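Local coordinates for lantibiotic dehydratase (Microbispora corallina, PDB 5EHK), which probably dehydrates serine and threonine residues of the NAI-107 precursor peptide, using glutamate delivered by glutamyl-tRNA, at residues 128-133 against 743-748. Numbering follows the deposited sequence.
Sequences ALLRYD and AWHRVL
L130 and L748 bury the most surface where segment 128-133 of helix 119-138 meets segment 743-748 of helix 743-755, with R131 third. The segment axes come within 10.9 Å and cross at 109°; L130 and L748 have the nearest CA atoms, 8.1 Å apart. In both leucines CG lies anti to the backbone N (chi1 -178° in L130), which sends the branches across the gap between the helices. L130 CD2 reaches L748 CD2 at 4.0 Å and W744 CB at 3.9 Å, and also abuts W744 O, a carbonyl already engaged by the N-H groups of L748 and V747 within its own helix. The other branch, L130 CD1, approaches the H745 ring obliquely. L748 CD1 goes to R131 instead: it sits over the centre of one guanidinium face, 3.8 Å from R131 CZ, and touches R131 CG at 3.9 Å. The chain of R131 is extended from CG to NE, and the turn at its end (chi4 -81°) presents the guanidinium face, so the methyl meets both CG and guanidinium; the charged end forms salt bridges to E752 and D751 farther along helix 743-755. This apolar helix packing, edged by charge pairing, joins helix 119-138 to helix 743-755; L127 and I134 prolong it on the first helix, L81 of helix 79-85 touches W744, and strand 735-739 contributes L736 against R131 and L738 against L748.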
loop_
_atom_site.group_PDB
_atom_site.type_symbol
_atom_site.label_atom_id
_atom_site.label_comp_id
_atom_site.label_asym_id
_atom_site.label_seq_id
_atom_site.Cartn_x
_atom_site.Cartn_y
_atom_site.Cartn_z
ATOM N N ALA A 128 31.264 21.398 22.357
ATOM C CA ALA A 128 30.488 20.638 23.322
ATOM C C ALA A 128 30.133 21.519 24.514
ATOM O O ALA A 128 28.984 21.550 24.957
ATOM C CB ALA A 128 31.271 19.422 23.785
ATOM N N LEU A 129 31.117 22.254 25.020
ATOM C CA LEU A 129 30.889 23.118 26.170
ATOM C C LEU A 129 29.910 24.228 25.830
ATOM O O LEU A 129 29.047 24.578 26.638
ATOM C CB LEU A 129 32.191 23.755 26.624
ATOM C CG LEU A 129 31.945 24.665 27.818
ATOM C CD1 LEU A 129 31.950 23.859 29.113
ATOM C CD2 LEU A 129 32.945 25.803 27.849
ATOM N N LEU A 130 30.024 24.741 24.609
ATOM C CA LEU A 130 29.153 25.807 24.135
ATOM C C LEU A 130 27.708 25.345 24.097
ATOM O O LEU A 130 26.806 26.114 24.402
ATOM C CB LEU A 130 29.598 26.290 22.755
ATOM C CG LEU A 130 28.821 27.442 22.122
ATOM C CD1 LEU A 130 28.845 28.663 23.017
ATOM C CD2 LEU A 130 29.393 27.760 20.746
ATOM N N ARG A 131 27.497 24.095 23.701
ATOM C CA ARG A 131 26.162 23.516 23.674
ATOM C C ARG A 131 25.581 23.506 25.073
ATOM O O ARG A 131 24.402 23.799 25.261
ATOM C CB ARG A 131 26.195 22.105 23.108
ATOM C CG ARG A 131 26.565 22.049 21.655
ATOM C CD ARG A 131 26.701 20.619 21.187
ATOM N NE ARG A 131 27.312 20.584 19.864
ATOM C CZ ARG A 131 26.636 20.792 18.737
ATOM N NH1 ARG A 131 25.325 21.034 18.781
ATOM N NH2 ARG A 131 27.266 20.750 17.569
ATOM N N TYR A 132 26.405 23.114 26.041
ATOM C CA TYR A 132 25.991 23.062 27.444
ATOM C C TYR A 132 25.758 24.452 28.076
ATOM O O TYR A 132 24.926 24.603 28.971
ATOM C CB TYR A 132 27.008 22.264 28.267
ATOM C CG TYR A 132 26.964 20.757 28.040
ATOM C CD1 TYR A 132 25.764 20.053 28.094
ATOM C CD2 TYR A 132 28.123 20.045 27.746
ATOM C CE1 TYR A 132 25.724 18.689 27.884
ATOM C CE2 TYR A 132 28.094 18.688 27.534
ATOM C CZ TYR A 132 26.893 18.013 27.606
ATOM O OH TYR A 132 26.871 16.658 27.388
ATOM N N ASP A 133 26.496 25.459 27.616
ATOM C CA ASP A 133 26.356 26.813 28.141
ATOM C C ASP A 133 25.008 27.349 27.672
ATOM O O ASP A 133 24.128 27.642 28.483
ATOM C CB ASP A 133 27.502 27.692 27.603
ATOM C CG ASP A 133 27.612 29.062 28.303
ATOM O OD1 ASP A 133 26.589 29.644 28.735
ATOM O OD2 ASP A 133 28.755 29.566 28.402
ATOM N N ALA A 743 29.756 34.991 16.545
ATOM C CA ALA A 743 30.665 34.212 15.702
ATOM C C ALA A 743 30.757 32.755 16.154
ATOM O O ALA A 743 30.827 31.853 15.320
ATOM C CB ALA A 743 32.066 34.860 15.663
ATOM N N TRP A 744 30.749 32.525 17.465
ATOM C CA TRP A 744 30.686 31.163 17.998
ATOM C C TRP A 744 29.379 30.431 17.641
ATOM O O TRP A 744 29.408 29.263 17.245
ATOM C CB TRP A 744 30.848 31.131 19.519
ATOM C CG TRP A 744 32.243 31.162 20.062
ATOM C CD1 TRP A 744 32.756 32.069 20.942
ATOM C CD2 TRP A 744 33.295 30.229 19.788
ATOM N NE1 TRP A 744 34.058 31.752 21.242
ATOM C CE2 TRP A 744 34.418 30.634 20.538
ATOM C CE3 TRP A 744 33.396 29.088 18.984
ATOM C CZ2 TRP A 744 35.628 29.945 20.507
ATOM C CZ3 TRP A 744 34.595 28.407 18.954
ATOM C CH2 TRP A 744 35.698 28.838 19.712
ATOM N N HIS A 745 28.242 31.108 17.801
ATOM C CA HIS A 745 26.957 30.522 17.433
ATOM C C HIS A 745 26.908 30.220 15.928
ATOM O O HIS A 745 26.267 29.253 15.502
ATOM C CB HIS A 745 25.779 31.405 17.851
ATOM C CG HIS A 745 25.614 31.533 19.336
ATOM N ND1 HIS A 745 24.464 32.026 19.917
ATOM C CD2 HIS A 745 26.469 31.274 20.357
ATOM C CE1 HIS A 745 24.605 32.038 21.231
ATOM N NE2 HIS A 745 25.814 31.590 21.525
ATOM N N ARG A 746 27.580 31.042 15.124
ATOM C CA ARG A 746 27.590 30.827 13.677
ATOM C C ARG A 746 28.362 29.571 13.249
ATOM O O ARG A 746 28.092 29.005 12.190
ATOM C CB ARG A 746 28.126 32.058 12.941
ATOM C CG ARG A 746 27.052 33.054 12.541
ATOM C CD ARG A 746 27.659 34.219 11.797
ATOM N NE ARG A 746 28.644 34.901 12.627
ATOM C CZ ARG A 746 29.414 35.898 12.204
ATOM N NH1 ARG A 746 29.317 36.324 10.949
ATOM N NH2 ARG A 746 30.285 36.465 13.034
ATOM N N VAL A 747 29.326 29.143 14.060
ATOM C CA VAL A 747 30.065 27.925 13.746
ATOM C C VAL A 747 29.374 26.745 14.383
ATOM O O VAL A 747 29.477 25.630 13.911
ATOM C CB VAL A 747 31.543 27.970 14.208
ATOM C CG1 VAL A 747 32.157 29.345 13.942
ATOM C CG2 VAL A 747 31.672 27.584 15.677
ATOM N N LEU A 748 28.658 27.003 15.467
ATOM C CA LEU A 748 27.901 25.965 16.133
ATOM C C LEU A 748 26.777 25.482 15.224
ATOM O O LEU A 748 26.454 24.289 15.197
ATOM C CB LEU A 748 27.354 26.474 17.464
ATOM C CG LEU A 748 26.733 25.386 18.342
ATOM C CD1 LEU A 748 27.789 24.428 18.865
ATOM C CD2 LEU A 748 25.978 26.026 19.488
#